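Local coordinates for alpha-actinin-like protein 1 (PDB 5BVR), which binds actin filaments through the paired calponin-homology domains that make up this chain, and takes part in actin-ring formation, cytokinesis and septation in fission yeast, at residues V11-F16 with D216-T222; F16-F20 with I108-I112; T152-T156 with V209-P215. All blocks are in the same frame, centred on the assembly; numbering follows the deposited sequence.

The three contacts sample the tandem calponin-homology (CH) unit that forms the actin-binding domain. Interaction 2 lies within the first CH domain, interaction 3 within the second, and interaction 1 joins the two. Interactions 1 and 2 have centres about 8 Å apart and share Phe16 of helix 11-25; Arg218 also makes a cation-pi contact with Trp109 (Arg218 CZ to Trp109 CD1 3.2 Å). Interactions 1 and 3 (centres about 12 Å apart) meet where Ile220 CD1 packs 3.7 Å from Pro215 CB. Interactions 2 and 3 do not touch, their nearest atoms being about 10 Å apart. Residues 108-112 belong to the actin-binding region, whereas separate zinc ions lie beside Asp216 in interaction 1 and Asp213 in interaction 3.

Interaction 1 of 3, residues V11-F16 with D216-T222; sequences VQNRTF and DERSIMT
Two helices run nearly in the same direction, the axes of 11-16 and 217-222 crossing at 26° with a closest approach of 9.0 Å. The register is set by Gln12 and Ser219, whose CA atoms are 5.5 Å apart. Ser219 (chi1 m) brings OG to 3.3 Å from Gln12 CA and 3.6 Å from Val11 CG1. Asp216, at the N-cap of the second helix, accepts at OD2 from Ser219 N (3.0 Å) and Ser219 OG (2.7 Å). The contact joins the first and second CH domains, consistent with the compact, closed form of tandem-CH actin-binding domains. Gln12 extends with chi1 and chi2 both t, and its NE2 donates to the same Asp216 OD2 at 3.0 Å and 171°. A water bridges Gln12 OE1 (2.6 Å) and Arg218 NH1 (2.9 Å); Asp216 and Arg218 also belong to a zinc site. One turn on, Phe16 CZ, at the ring edge, lies 3.9 Å from Arg218 CB, and Phe16 CE1 is 3.9 Å from Thr222 OG1.

Interaction 2 of 3, residues F16-F20 with I108-I112; sequences FTKWF and IWTLI
Helical segments 16-20 and 108-112 cross at 54° with axes 11.1 Å apart. CA atoms pair Phe16 with Ile108 at 7.1 Å and Trp19 with Ile112 at 8.5 Å. Phe16 (chi1 m) and Trp19 (chi1 t), three residues apart, form a cleft into which Ile112 (chi1 m, chi2 t) wedges. Its CD1 sits over the Phe16 face, 3.8 Å from the ring centroid, and its CG1 stands 3.5 Å from the centroid of the Trp19 six-membered ring, 5° off the normal: two CH-pi contacts from one side chain. Ile108 (chi1 m, chi2 t) fills the adjoining hollow, with CG2 3.8 Å from Phe16 CD2 and 4.1 Å from Trp19 CZ3, while Ile108 CD1 meets the Phe20 ring edge at CD2, 4.1 Å away. Phe16 CZ reaches Trp109 CE3 at 3.7 Å. Residues 108-112 fall in the actin-binding region, here packed into the CH-domain core. No hydrogen bond crosses, so the contact between these segments rests on apolar shape matching and CH-pi contacts.

Interaction 3 of 3, residues T152-T156 with V209-P215; sequences TRSWT and VCDVDRP. With ZN (zinc ion), chain C.
Two irregular segments meet in opposite chain directions, with CA separations of 4.7 Å for Thr156-Cys210 and 5.6 Å for Thr152-Pro215. Val209 opens the second segment and a type II turn through Val212, closed by Val212 N to Val209 O at 3.2 Å. Val209 CG2 lies 3.7 Å from Trp155 O, and Val209 O receives a CA-H...O contact from Thr156 CA at 3.4 Å, with Thr156 CG2 3.2 Å away. Cys210 CA points a similar contact at Thr156 O (3.4 Å, 149°). Asp211 takes the positive phi of the turn (51/38) and its N donates to Thr156 O at 2.9 Å and 172°, the direct hydrogen bond of the contact; its OD1 bonds His183. The turn lies in the loop leading to helix 217-234, the last helix of the second CH domain, and docks on the loop between helices 127-138 and 159-168, where Trp155 is buried against Leu164. At Val212 the link is a water, 2.9 Å from Val212 O, 2.9 Å from Thr156 OG1 (chi1 p) and 3.0 Å from Arg153 NE; Thr156 CG2 lies 3.5 Å from Val212 O. Asp213 sets its carbonyl oxygen over one face of the Arg153 guanidinium and binds zinc through OD1 at 1.9 Å; a second water, 2.2 Å from the zinc, accepts from Arg153 NH1 at 3.0 Å. Past Arg214, Pro215 (C-gamma endo), its CA-to-CB bond toward the first segment, places CG 3.9 Å from Thr152 CB and 3.7 Å from Thr156 CG2.

Interaction 1 of 3, residues V11-F16 with D216-T222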
loop_
_atom_site.group_PDB
_atom_site.type_symbol
_atom_site.label_atom_id
_atom_site.label_comp_id
_atom_site.label_asym_id
_atom_site.label_seq_id
_atom_site.Cartn_x
_atom_site.Cartn_y
_atom_site.Cartn_z
ATOM N N VAL A 11 1.721 9.965 -7.810
ATOM C CA VAL A 11 2.008 8.556 -7.568
ATOM C C VAL A 11 1.368 8.077 -6.278
ATOM O O VAL A 11 0.756 7.018 -6.247
ATOM C CB VAL A 11 3.538 8.305 -7.525
ATOM C CG1 VAL A 11 3.860 6.912 -7.001
ATOM C CG2 VAL A 11 4.154 8.502 -8.910
ATOM N N GLN A 12 1.504 8.853 -5.219
ATOM C CA GLN A 12 0.960 8.444 -3.948
ATOM C C GLN A 12 -0.558 8.404 -3.981
ATOM O O GLN A 12 -1.164 7.483 -3.431
ATOM C CB GLN A 12 1.442 9.360 -2.844
ATOM C CG GLN A 12 1.151 8.842 -1.470
ATOM C CD GLN A 12 1.706 9.750 -0.406
ATOM O OE1 GLN A 12 0.957 10.507 0.231
ATOM N NE2 GLN A 12 3.016 9.696 -0.209
ATOM N N ASN A 13 -1.183 9.416 -4.583
ATOM C CA ASN A 13 -2.616 9.417 -4.749
ATOM C C ASN A 13 -3.052 8.129 -5.454
ATOM O O ASN A 13 -3.921 7.382 -4.946
ATOM C CB ASN A 13 -3.000 10.693 -5.524
ATOM C CG ASN A 13 -4.477 10.917 -5.620
ATOM O OD1 ASN A 13 -5.277 10.041 -5.358
ATOM N ND2 ASN A 13 -4.844 12.120 -6.026
ATOM N N ARG A 14 -2.425 7.826 -6.580
ATOM C CA ARG A 14 -2.837 6.689 -7.364
ATOM C C ARG A 14 -2.572 5.394 -6.620
ATOM O O ARG A 14 -3.402 4.494 -6.633
ATOM C CB ARG A 14 -2.184 6.714 -8.736
ATOM C CG ARG A 14 -2.826 7.802 -9.612
ATOM C CD ARG A 14 -2.190 7.875 -10.990
ATOM N NE ARG A 14 -0.828 8.376 -10.948
ATOM C CZ ARG A 14 0.267 7.635 -11.100
ATOM N NH1 ARG A 14 0.189 6.325 -11.333
ATOM N NH2 ARG A 14 1.446 8.230 -11.036
ATOM N N THR A 15 -1.437 5.305 -5.945
ATOM C CA THR A 15 -1.087 4.077 -5.247
ATOM C C THR A 15 -2.017 3.824 -4.075
ATOM O O THR A 15 -2.503 2.694 -3.867
ATOM C CB THR A 15 0.368 4.129 -4.743
ATOM O OG1 THR A 15 1.257 4.289 -5.858
ATOM C CG2 THR A 15 0.743 2.868 -4.032
ATOM N N PHE A 16 -2.262 4.867 -3.297
ATOM C CA PHE A 16 -3.182 4.767 -2.168
ATOM C C PHE A 16 -4.595 4.440 -2.630
ATOM O O PHE A 16 -5.290 3.697 -1.949
ATOM C CB PHE A 16 -3.190 6.055 -1.330
ATOM C CG PHE A 16 -1.952 6.255 -0.460
ATOM C CD1 PHE A 16 -0.810 5.441 -0.567
ATOM C CD2 PHE A 16 -1.922 7.303 0.466
ATOM C CE1 PHE A 16 0.308 5.669 0.235
ATOM C CE2 PHE A 16 -0.794 7.530 1.267
ATOM C CZ PHE A 16 0.334 6.689 1.142
ATOM N N ASP A 216 8.518 7.886 -4.626
ATOM C CA ASP A 216 7.696 8.079 -3.443
ATOM C C ASP A 216 7.836 6.907 -2.478
ATOM O O ASP A 216 7.369 5.799 -2.750
ATOM C CB ASP A 216 6.220 8.306 -3.787
ATOM C CG ASP A 216 5.430 8.695 -2.574
ATOM O OD1 ASP A 216 5.708 9.784 -2.032
ATOM O OD2 ASP A 216 4.575 7.899 -2.112
ATOM N N GLU A 217 8.413 7.195 -1.316
ATOM C CA GLU A 217 8.702 6.192 -0.309
ATOM C C GLU A 217 7.454 5.457 0.162
ATOM O O GLU A 217 7.454 4.229 0.239
ATOM C CB GLU A 217 9.383 6.842 0.888
ATOM C CG GLU A 217 9.892 5.811 1.898
ATOM C CD GLU A 217 10.571 6.409 3.098
ATOM O OE1 GLU A 217 10.411 7.619 3.374
ATOM O OE2 GLU A 217 11.264 5.644 3.786
ATOM N N ARG A 218 6.409 6.190 0.517
ATOM C CA ARG A 218 5.218 5.531 1.048
ATOM C C ARG A 218 4.570 4.620 0.017
ATOM O O ARG A 218 4.091 3.552 0.363
ATOM C CB ARG A 218 4.239 6.582 1.542
ATOM C CG ARG A 218 4.758 7.305 2.773
ATOM C CD ARG A 218 3.873 8.467 3.247
ATOM N NE ARG A 218 4.400 8.992 4.501
ATOM C CZ ARG A 218 3.785 9.883 5.275
ATOM N NH1 ARG A 218 2.599 10.379 4.938
ATOM N NH2 ARG A 218 4.364 10.264 6.407
ATOM N N SER A 219 4.550 5.027 -1.249
ATOM C CA SER A 219 4.027 4.188 -2.300
ATOM C C SER A 219 4.818 2.879 -2.432
ATOM O O SER A 219 4.261 1.784 -2.555
ATOM C CB SER A 219 4.009 4.933 -3.626
ATOM O OG SER A 219 3.182 6.067 -3.544
ATOM N N ILE A 220 6.135 2.994 -2.455
ATOM C CA ILE A 220 6.981 1.824 -2.565
ATOM C C ILE A 220 6.747 0.908 -1.374
ATOM O O ILE A 220 6.580 -0.306 -1.541
ATOM C CB ILE A 220 8.475 2.190 -2.770
ATOM C CG1 ILE A 220 8.646 2.763 -4.173
ATOM C CG2 ILE A 220 9.375 0.986 -2.532
ATOM C CD1 ILE A 220 10.003 3.401 -4.394
ATOM N N MET A 221 6.756 1.459 -0.165
ATOM C CA MET A 221 6.506 0.654 1.021
ATOM C C MET A 221 5.173 -0.083 0.940
ATOM O O MET A 221 5.078 -1.250 1.311
ATOM C CB MET A 221 6.492 1.515 2.256
ATOM C CG MET A 221 7.861 2.051 2.668
ATOM S SD MET A 221 7.800 3.111 4.127
ATOM C CE MET A 221 7.175 1.882 5.263
ATOM N N THR A 222 4.148 0.610 0.492
ATOM C CA THR A 222 2.824 0.003 0.390
ATOM C C THR A 222 2.867 -1.224 -0.520
ATOM O O THR A 222 2.267 -2.269 -0.198
ATOM C CB THR A 222 1.785 1.011 -0.135
ATOM O OG1 THR A 222 1.739 2.132 0.753
ATOM C CG2 THR A 222 0.380 0.404 -0.210
HETATM O O HOH W 1 0.733 10.770 2.815
#

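Interaction 2 of 3, residues F16-F20 with I108-I112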
loop_
_atom_site.group_PDB
_atom_site.type_symbol
_atom_site.label_atom_id
_atom_site.label_comp_id
_atom_site.label_asym_id
_atom_site.label_seq_id
_atom_site.Cartn_x
_atom_site.Cartn_y
_atom_site.Cartn_z
ATOM N N PHE A 16 -2.262 4.867 -3.297
ATOM C CA PHE A 16 -3.182 4.767 -2.168
ATOM C C PHE A 16 -4.595 4.440 -2.630
ATOM O O PHE A 16 -5.290 3.697 -1.949
ATOM C CB PHE A 16 -3.190 6.055 -1.330
ATOM C CG PHE A 16 -1.952 6.255 -0.460
ATOM C CD1 PHE A 16 -0.810 5.441 -0.567
ATOM C CD2 PHE A 16 -1.922 7.303 0.466
ATOM C CE1 PHE A 16 0.308 5.669 0.235
ATOM C CE2 PHE A 16 -0.794 7.530 1.267
ATOM C CZ PHE A 16 0.334 6.689 1.142
ATOM N N THR A 17 -5.022 5.001 -3.757
ATOM C CA THR A 17 -6.342 4.683 -4.309
ATOM C C THR A 17 -6.404 3.211 -4.677
ATOM O O THR A 17 -7.364 2.518 -4.347
ATOM C CB THR A 17 -6.651 5.545 -5.529
ATOM O OG1 THR A 17 -6.671 6.912 -5.130
ATOM C CG2 THR A 17 -8.000 5.187 -6.158
ATOM N N LYS A 18 -5.369 2.708 -5.343
ATOM C CA LYS A 18 -5.359 1.303 -5.728
ATOM C C LYS A 18 -5.363 0.396 -4.482
ATOM O O LYS A 18 -6.076 -0.624 -4.459
ATOM C CB LYS A 18 -4.160 1.008 -6.647
ATOM C CG LYS A 18 -4.396 1.482 -8.084
ATOM C CD LYS A 18 -3.184 1.346 -8.974
ATOM C CE LYS A 18 -2.464 2.679 -9.091
ATOM N NZ LYS A 18 -1.267 2.654 -9.973
ATOM N N TRP A 19 -4.611 0.771 -3.444
ATOM C CA TRP A 19 -4.583 0.015 -2.197
ATOM C C TRP A 19 -5.999 -0.019 -1.582
ATOM O O TRP A 19 -6.503 -1.085 -1.225
ATOM C CB TRP A 19 -3.561 0.622 -1.229
ATOM C CG TRP A 19 -3.603 -0.036 0.101
ATOM C CD1 TRP A 19 -2.955 -1.188 0.485
ATOM C CD2 TRP A 19 -4.356 0.396 1.228
ATOM N NE1 TRP A 19 -3.245 -1.464 1.804
ATOM C CE2 TRP A 19 -4.124 -0.520 2.271
ATOM C CE3 TRP A 19 -5.204 1.475 1.465
ATOM C CZ2 TRP A 19 -4.699 -0.371 3.529
ATOM C CZ3 TRP A 19 -5.767 1.620 2.704
ATOM C CH2 TRP A 19 -5.527 0.698 3.721
ATOM N N PHE A 20 -6.627 1.145 -1.517
ATOM C CA PHE A 20 -7.975 1.304 -0.950
ATOM C C PHE A 20 -8.914 0.356 -1.703
ATOM O O PHE A 20 -9.700 -0.383 -1.089
ATOM C CB PHE A 20 -8.383 2.783 -1.086
ATOM C CG PHE A 20 -9.415 3.277 -0.101
ATOM C CD1 PHE A 20 -10.662 2.691 0.001
ATOM C CD2 PHE A 20 -9.136 4.405 0.659
ATOM C CE1 PHE A 20 -11.593 3.200 0.876
ATOM C CE2 PHE A 20 -10.067 4.929 1.520
ATOM C CZ PHE A 20 -11.301 4.322 1.630
ATOM N N ILE A 108 -4.846 8.115 5.024
ATOM C CA ILE A 108 -4.736 6.811 4.402
ATOM C C ILE A 108 -3.369 6.198 4.728
ATOM O O ILE A 108 -3.283 5.008 5.023
ATOM C CB ILE A 108 -4.996 6.870 2.896
ATOM C CG1 ILE A 108 -6.444 7.309 2.668
ATOM C CG2 ILE A 108 -4.722 5.511 2.254
ATOM C CD1 ILE A 108 -6.747 7.638 1.270
ATOM N N TRP A 109 -2.306 6.993 4.713
ATOM C CA TRP A 109 -1.006 6.451 5.099
ATOM C C TRP A 109 -1.034 5.908 6.534
ATOM O O TRP A 109 -0.529 4.829 6.808
ATOM C CB TRP A 109 0.115 7.477 4.946
ATOM C CG TRP A 109 1.418 6.952 5.481
ATOM C CD1 TRP A 109 2.119 7.444 6.545
ATOM C CD2 TRP A 109 2.134 5.793 5.026
ATOM N NE1 TRP A 109 3.240 6.682 6.765
ATOM C CE2 TRP A 109 3.274 5.663 5.845
ATOM C CE3 TRP A 109 1.927 4.867 3.997
ATOM C CZ2 TRP A 109 4.202 4.639 5.675
ATOM C CZ3 TRP A 109 2.849 3.855 3.821
ATOM C CH2 TRP A 109 3.976 3.748 4.656
ATOM N N THR A 110 -1.685 6.626 7.441
ATOM C CA THR A 110 -1.791 6.169 8.811
ATOM C C THR A 110 -2.438 4.773 8.865
ATOM O O THR A 110 -1.997 3.909 9.627
ATOM C CB THR A 110 -2.589 7.196 9.640
ATOM O OG1 THR A 110 -1.799 8.386 9.750
ATOM C CG2 THR A 110 -2.849 6.689 11.049
ATOM N N LEU A 111 -3.450 4.565 8.023
ATOM C CA LEU A 111 -4.156 3.285 7.956
ATOM C C LEU A 111 -3.289 2.200 7.312
ATOM O O LEU A 111 -3.263 1.085 7.783
ATOM C CB LEU A 111 -5.483 3.432 7.210
ATOM C CG LEU A 111 -6.469 4.456 7.807
ATOM C CD1 LEU A 111 -7.734 4.470 6.983
ATOM C CD2 LEU A 111 -6.784 4.129 9.246
ATOM N N ILE A 112 -2.549 2.551 6.258
ATOM C CA ILE A 112 -1.642 1.586 5.636
ATOM C C ILE A 112 -0.597 1.184 6.661
ATOM O O ILE A 112 -0.275 0.003 6.839
ATOM C CB ILE A 112 -1.012 2.191 4.352
ATOM C CG1 ILE A 112 -2.075 2.311 3.276
ATOM C CG2 ILE A 112 0.120 1.286 3.832
ATOM C CD1 ILE A 112 -1.648 3.168 2.076
#

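Interaction 3 of 3, residues T152-T156 with V209-P215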
loop_
_atom_site.group_PDB
_atom_site.type_symbol
_atom_site.label_atom_id
_atom_site.label_comp_id
_atom_site.label_asym_id
_atom_site.label_seq_id
_atom_site.Cartn_x
_atom_site.Cartn_y
_atom_site.Cartn_z
ATOM N N THR A 152 13.350 3.677 -1.344
ATOM C CA THR A 152 13.370 4.638 -2.442
ATOM C C THR A 152 14.342 4.177 -3.540
ATOM O O THR A 152 13.984 3.354 -4.386
ATOM C CB THR A 152 13.690 6.066 -1.929
ATOM O OG1 THR A 152 14.893 6.051 -1.162
ATOM C CG2 THR A 152 12.532 6.581 -1.046
ATOM N N ARG A 153 15.561 4.698 -3.507
ATOM C CA ARG A 153 16.504 4.514 -4.587
ATOM C C ARG A 153 16.953 3.080 -4.771
ATOM O O ARG A 153 17.408 2.731 -5.855
ATOM C CB ARG A 153 17.710 5.427 -4.366
ATOM C CG ARG A 153 17.288 6.808 -3.868
ATOM C CD ARG A 153 18.131 7.899 -4.362
ATOM N NE ARG A 153 18.073 7.961 -5.807
ATOM C CZ ARG A 153 18.868 8.733 -6.526
ATOM N NH1 ARG A 153 19.787 9.479 -5.922
ATOM N NH2 ARG A 153 18.757 8.743 -7.839
ATOM N N SER A 154 16.832 2.253 -3.733
ATOM C CA SER A 154 17.224 0.846 -3.844
ATOM C C SER A 154 16.324 0.032 -4.767
ATOM O O SER A 154 16.637 -1.111 -5.065
ATOM C CB SER A 154 17.189 0.153 -2.468
ATOM O OG SER A 154 18.023 0.792 -1.539
ATOM N N TRP A 155 15.190 0.598 -5.171
ATOM C CA TRP A 155 14.175 -0.121 -5.940
ATOM C C TRP A 155 13.995 0.344 -7.388
ATOM O O TRP A 155 13.275 -0.302 -8.155
ATOM C CB TRP A 155 12.813 0.056 -5.222
ATOM C CG TRP A 155 12.858 -0.503 -3.836
ATOM C CD1 TRP A 155 13.243 0.141 -2.713
ATOM C CD2 TRP A 155 12.611 -1.870 -3.458
ATOM N NE1 TRP A 155 13.223 -0.721 -1.643
ATOM C CE2 TRP A 155 12.840 -1.965 -2.075
ATOM C CE3 TRP A 155 12.203 -3.014 -4.156
ATOM C CZ2 TRP A 155 12.682 -3.155 -1.375
ATOM C CZ3 TRP A 155 12.037 -4.202 -3.454
ATOM C CH2 TRP A 155 12.251 -4.244 -2.076
ATOM N N THR A 156 14.677 1.423 -7.775
ATOM C CA THR A 156 14.381 2.064 -9.051
ATOM C C THR A 156 14.987 1.372 -10.268
ATOM O O THR A 156 14.572 1.641 -11.385
ATOM C CB THR A 156 14.770 3.556 -9.029
ATOM O OG1 THR A 156 16.183 3.696 -8.822
ATOM C CG2 THR A 156 13.974 4.301 -7.934
ATOM N N VAL A 209 8.303 4.330 -10.668
ATOM C CA VAL A 209 9.495 3.991 -9.880
ATOM C C VAL A 209 10.742 3.736 -10.742
ATOM O O VAL A 209 11.855 4.033 -10.293
ATOM C CB VAL A 209 9.217 2.797 -8.919
ATOM C CG1 VAL A 209 8.434 1.747 -9.608
ATOM C CG2 VAL A 209 10.493 2.190 -8.303
ATOM N N CYS A 210 10.570 3.253 -11.972
ATOM C CA CYS A 210 11.733 2.899 -12.807
ATOM C C CYS A 210 12.555 4.142 -13.162
ATOM O O CYS A 210 12.072 5.090 -13.783
ATOM C CB CYS A 210 11.279 2.199 -14.080
ATOM S SG CYS A 210 12.648 1.688 -15.119
ATOM N N ASP A 211 13.812 4.116 -12.728
ATOM C CA ASP A 211 14.747 5.193 -12.963
ATOM C C ASP A 211 14.209 6.574 -12.573
ATOM O O ASP A 211 14.495 7.589 -13.215
ATOM C CB ASP A 211 15.183 5.175 -14.423
ATOM C CG ASP A 211 15.992 3.945 -14.783
ATOM O OD1 ASP A 211 16.679 3.387 -13.896
ATOM O OD2 ASP A 211 15.926 3.553 -15.967
ATOM N N VAL A 212 13.462 6.592 -11.477
ATOM C CA VAL A 212 12.967 7.833 -10.886
ATOM C C VAL A 212 13.959 8.337 -9.846
ATOM O O VAL A 212 14.363 7.611 -8.936
ATOM C CB VAL A 212 11.584 7.589 -10.246
ATOM C CG1 VAL A 212 11.111 8.800 -9.429
ATOM C CG2 VAL A 212 10.588 7.238 -11.357
ATOM N N ASP A 213 14.368 9.585 -10.003
ATOM C CA ASP A 213 15.364 10.177 -9.146
ATOM C C ASP A 213 14.886 10.265 -7.704
ATOM O O ASP A 213 15.618 9.935 -6.796
ATOM C CB ASP A 213 15.682 11.571 -9.716
ATOM C CG ASP A 213 16.726 12.321 -8.934
ATOM O OD1 ASP A 213 17.797 11.763 -8.648
ATOM O OD2 ASP A 213 16.475 13.507 -8.634
ATOM N N ARG A 214 13.638 10.696 -7.488
ATOM C CA ARG A 214 13.097 10.810 -6.129
ATOM C C ARG A 214 11.754 10.082 -6.023
ATOM O O ARG A 214 10.691 10.697 -6.028
ATOM C CB ARG A 214 12.922 12.283 -5.748
ATOM C CG ARG A 214 14.206 13.091 -5.771
ATOM C CD ARG A 214 13.942 14.537 -5.366
ATOM N NE ARG A 214 14.912 15.463 -5.947
ATOM C CZ ARG A 214 16.006 15.908 -5.332
ATOM N NH1 ARG A 214 16.295 15.523 -4.093
ATOM N NH2 ARG A 214 16.811 16.753 -5.965
ATOM N N PRO A 215 11.794 8.763 -5.941
ATOM C CA PRO A 215 10.551 7.984 -5.927
ATOM C C PRO A 215 9.822 8.139 -4.596
ATOM O O PRO A 215 10.421 8.476 -3.573
ATOM C CB PRO A 215 11.036 6.546 -6.100
ATOM C CG PRO A 215 12.394 6.558 -5.539
ATOM C CD PRO A 215 12.981 7.907 -5.811
HETATM ZN ZN ZN C . 19.091 12.925 -7.844
HETATM O O HOH W 2 16.791 6.402 -8.026
HETATM O O HOH W 3 20.876 11.557 -7.726
#